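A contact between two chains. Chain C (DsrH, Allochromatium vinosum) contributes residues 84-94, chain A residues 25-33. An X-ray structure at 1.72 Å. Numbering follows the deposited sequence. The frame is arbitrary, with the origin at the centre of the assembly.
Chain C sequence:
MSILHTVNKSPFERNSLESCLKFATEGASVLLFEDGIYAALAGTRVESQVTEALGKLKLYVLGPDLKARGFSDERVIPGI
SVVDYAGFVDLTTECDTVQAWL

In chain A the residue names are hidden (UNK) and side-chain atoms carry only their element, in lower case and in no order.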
# COMPACT_ATOMS: atom_id res chain seq x y z
N ASP C 84 -21.00 -10.87 9.95
CA ASP C 84 -19.93 -11.79 9.60
C ASP C 84 -19.82 -11.76 8.08
O ASP C 84 -20.46 -10.93 7.44
CB ASP C 84 -20.22 -13.22 10.09
CG ASP C 84 -21.61 -13.69 9.72
OD1 ASP C 84 -22.18 -13.16 8.74
OD2 ASP C 84 -22.11 -14.60 10.40
N TYR C 85 -19.02 -12.64 7.50
CA TYR C 85 -18.88 -12.62 6.05
C TYR C 85 -20.20 -12.88 5.32
O TYR C 85 -20.45 -12.31 4.26
CB TYR C 85 -17.81 -13.61 5.59
CG TYR C 85 -16.40 -13.08 5.79
CD1 TYR C 85 -15.57 -13.57 6.80
CD2 TYR C 85 -15.90 -12.06 4.97
CE1 TYR C 85 -14.28 -13.07 6.99
CE2 TYR C 85 -14.61 -11.55 5.15
CZ TYR C 85 -13.81 -12.06 6.16
OH TYR C 85 -12.54 -11.57 6.34
N ALA C 86 -21.05 -13.74 5.89
CA ALA C 86 -22.33 -14.02 5.27
C ALA C 86 -23.16 -12.72 5.28
O ALA C 86 -23.87 -12.43 4.33
CB ALA C 86 -23.07 -15.12 6.03
N GLY C 87 -23.04 -11.95 6.36
CA GLY C 87 -23.76 -10.69 6.45
C GLY C 87 -23.23 -9.68 5.45
O GLY C 87 -23.98 -8.87 4.92
N PHE C 88 -21.92 -9.74 5.21
CA PHE C 88 -21.24 -8.86 4.26
C PHE C 88 -21.85 -9.14 2.89
O PHE C 88 -22.22 -8.23 2.15
CB PHE C 88 -19.74 -9.20 4.30
CG PHE C 88 -18.85 -8.32 3.46
CD1 PHE C 88 -17.47 -8.41 3.60
CD2 PHE C 88 -19.36 -7.43 2.51
CE1 PHE C 88 -16.61 -7.65 2.80
CE2 PHE C 88 -18.51 -6.67 1.71
CZ PHE C 88 -17.13 -6.78 1.86
N VAL C 89 -21.98 -10.42 2.55
CA VAL C 89 -22.57 -10.81 1.28
C VAL C 89 -24.01 -10.30 1.17
O VAL C 89 -24.39 -9.77 0.13
CB VAL C 89 -22.56 -12.34 1.11
CG1 VAL C 89 -23.39 -12.74 -0.11
CG2 VAL C 89 -21.13 -12.83 0.95
N ASP C 90 -24.81 -10.47 2.22
CA ASP C 90 -26.19 -10.00 2.17
C ASP C 90 -26.27 -8.49 1.96
O ASP C 90 -27.18 -8.00 1.30
CB ASP C 90 -26.95 -10.37 3.45
CG ASP C 90 -27.27 -11.85 3.52
OD1 ASP C 90 -27.43 -12.48 2.46
OD2 ASP C 90 -27.37 -12.38 4.65
N LEU C 91 -25.32 -7.75 2.52
CA LEU C 91 -25.31 -6.30 2.35
C LEU C 91 -25.09 -5.92 0.88
O LEU C 91 -25.71 -4.98 0.38
CB LEU C 91 -24.23 -5.65 3.21
CG LEU C 91 -24.52 -5.53 4.71
CD1 LEU C 91 -23.31 -4.97 5.43
CD2 LEU C 91 -25.74 -4.64 4.93
N THR C 92 -24.22 -6.65 0.19
CA THR C 92 -23.95 -6.33 -1.21
C THR C 92 -25.15 -6.63 -2.11
O THR C 92 -25.32 -5.97 -3.14
CB THR C 92 -22.74 -7.12 -1.77
OG1 THR C 92 -23.03 -8.52 -1.76
CG2 THR C 92 -21.49 -6.84 -0.94
N THR C 93 -25.98 -7.60 -1.72
CA THR C 93 -27.15 -7.94 -2.53
C THR C 93 -28.37 -7.10 -2.15
O THR C 93 -29.24 -6.86 -2.99
CB THR C 93 -27.51 -9.44 -2.43
OG1 THR C 93 -27.79 -9.79 -1.07
CG2 THR C 93 -26.36 -10.29 -2.93
N GLU C 94 -28.44 -6.67 -0.89
CA GLU C 94 -29.56 -5.84 -0.44
C GLU C 94 -29.42 -4.46 -1.06
O GLU C 94 -30.40 -3.86 -1.50
CB GLU C 94 -29.57 -5.75 1.09
CG GLU C 94 -29.94 -7.07 1.77
CD GLU C 94 -29.63 -7.07 3.26
OE1 GLU C 94 -29.98 -8.07 3.94
OE2 GLU C 94 -29.03 -6.10 3.76
N UNK A 25 -16.25 -17.41 -0.67
CA UNK A 25 -16.70 -18.65 -0.05
C UNK A 25 -18.08 -18.47 0.56
O UNK A 25 -18.96 -19.32 0.40
c UNK A 25 -14.68 -20.64 3.64
c UNK A 25 -15.90 -20.55 1.45
c UNK A 25 -14.68 -21.08 2.19
c UNK A 25 -15.70 -19.11 1.01
n UNK A 25 -15.73 -21.36 4.42
N UNK A 26 -18.27 -17.36 1.26
CA UNK A 26 -19.56 -17.11 1.90
C UNK A 26 -20.67 -16.93 0.87
O UNK A 26 -21.80 -17.39 1.07
c UNK A 26 -19.46 -15.88 2.80
N UNK A 27 -20.36 -16.25 -0.23
CA UNK A 27 -21.33 -16.01 -1.28
C UNK A 27 -21.69 -17.32 -1.97
O UNK A 27 -22.86 -17.57 -2.26
c UNK A 27 -20.76 -15.03 -2.29
N UNK A 28 -20.68 -18.14 -2.23
CA UNK A 28 -20.90 -19.42 -2.89
C UNK A 28 -21.72 -20.38 -2.04
O UNK A 28 -22.53 -21.14 -2.57
c UNK A 28 -17.38 -19.71 -4.44
c UNK A 28 -19.54 -19.57 -5.69
c UNK A 28 -18.83 -19.30 -4.38
c UNK A 28 -19.55 -20.05 -3.25
N UNK A 29 -21.52 -20.34 -0.73
CA UNK A 29 -22.27 -21.22 0.16
C UNK A 29 -23.73 -20.79 0.24
O UNK A 29 -24.60 -21.58 0.62
c UNK A 29 -20.19 -21.70 1.52
o UNK A 29 -18.72 -22.83 3.00
o UNK A 29 -19.97 -21.25 3.86
c UNK A 29 -19.59 -21.95 2.89
c UNK A 29 -21.63 -21.24 1.55
N UNK A 30 -24.00 -19.54 -0.12
CA UNK A 30 -25.36 -18.99 -0.12
C UNK A 30 -26.08 -19.29 -1.43
O UNK A 30 -27.26 -18.97 -1.59
n UNK A 30 -26.83 -15.24 3.39
c UNK A 30 -25.32 -17.48 0.10
c UNK A 30 -25.12 -15.54 1.63
c UNK A 30 -25.26 -17.05 1.55
c UNK A 30 -25.41 -15.02 3.02
N UNK A 31 -25.36 -19.87 -2.39
CA UNK A 31 -25.97 -20.19 -3.67
C UNK A 31 -25.79 -19.12 -4.73
O UNK A 31 -26.29 -19.26 -5.85
N UNK A 32 -25.09 -18.05 -4.39
CA UNK A 32 -24.87 -16.98 -5.36
C UNK A 32 -23.82 -17.43 -6.36
O UNK A 32 -22.97 -18.26 -6.05
n UNK A 32 -26.66 -14.67 -4.32
c UNK A 32 -24.39 -15.70 -4.68
n UNK A 32 -26.62 -14.07 -2.26
c UNK A 32 -25.40 -14.66 -2.53
c UNK A 32 -27.35 -14.09 -3.36
c UNK A 32 -25.42 -15.04 -3.83
N UNK A 33 -23.89 -16.89 -7.56
CA UNK A 33 -22.94 -17.24 -8.59
C UNK A 33 -21.79 -16.23 -8.64
O UNK A 33 -22.01 -15.03 -8.53
c UNK A 33 -23.44 -17.50 -12.45
c UNK A 33 -23.63 -17.26 -9.95
c UNK A 33 -22.73 -17.62 -11.12
o UNK A 33 -24.52 -18.11 -12.61
o UNK A 33 -22.92 -16.79 -13.35
O HOH W 1 -27.33 -12.54 -0.09

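Position 25 has four carbons in a row ending in nitrogen. It makes no contact with the chain C stretch. This is lysine, K25(A).

Position 26 has one side-chain carbon, packed against Y85(C) and V89(C). It is alanine, A26(A). Its CB points toward chain C and lies 4.0 Å from CB of Y85(C) and 3.9 Å from CG2 of V89(C). The small side chain goes with a close backbone approach: CA of A26(A) is 5.3 Å from CA of A86(C).

Position 27 also has a single carbon, packed against V89(C). It is alanine, A27(A). Its CB lies sideways to the contact, 3.9 Å from CG2 of V89(C). The same CG2 is 3.7 Å from the backbone N of A27(A).

Position 28 has four carbons, forked at the second, out of reach of the chain C stretch. This is leucine, L28(A).

Position 29 has three carbons, the third carrying two oxygens. It makes no contact with the chain C stretch. It is glutamate, E29(A). Its OE2 forms a long salt bridge, 3.6 Å, with NZ of K25(A).

Position 30 has four carbons in a row ending in nitrogen, and the nitrogen sits beside the carboxylate of D90(C). An unbranched chain with this end is lysine, K30(A). NZ donates to OD1 of D90(C) at 3.0 Å and, weakly, to OD2 of D90(C) at 3.2 Å, within a salt bridge. Along the way, CD lies 3.7 Å from CG1 of V89(C).

Position 31 has no side-chain atoms and makes no contact with the chain C stretch. It is glycine, G31(A). Its phi is positive, in a Schellman motif after the helix. A CB at these backbone angles would be jammed against the carbonyl O of K30(A).

Position 32 has one carbon, then a five-membered ring of three carbons and two nitrogens. The ring lies by V89(C) and T93(C). It is histidine, H32(A). CD2 is 3.7 Å from CG1 of V89(C), and NE2 is 3.8 Å from CG2 of T93(C). ND1 is hydrogen-bonded elsewhere in the structure.

Position 33 has three carbons, the third carrying two oxygens, far from the chain C stretch. It is glutamate, E33(A).

The contact centres on V89(C), which points toward chain A and touches A26(A), A27(A), K30(A) and H32(A). The two helices cross at -73°, 8.7 Å apart at closest approach. Charge pairing joins K30(A) to D90(C). Water 1 adds a bridge: its O donates to OD1 of D90(C) at 2.6 Å and hydrogen-bonds NE2 of H32(A) at 2.7 Å and OG1 of T93(C) at 3.0 Å. OD1 of D90(C) therefore serves both the lysine and the water.

Chain A (25-33) KAALEKGHE
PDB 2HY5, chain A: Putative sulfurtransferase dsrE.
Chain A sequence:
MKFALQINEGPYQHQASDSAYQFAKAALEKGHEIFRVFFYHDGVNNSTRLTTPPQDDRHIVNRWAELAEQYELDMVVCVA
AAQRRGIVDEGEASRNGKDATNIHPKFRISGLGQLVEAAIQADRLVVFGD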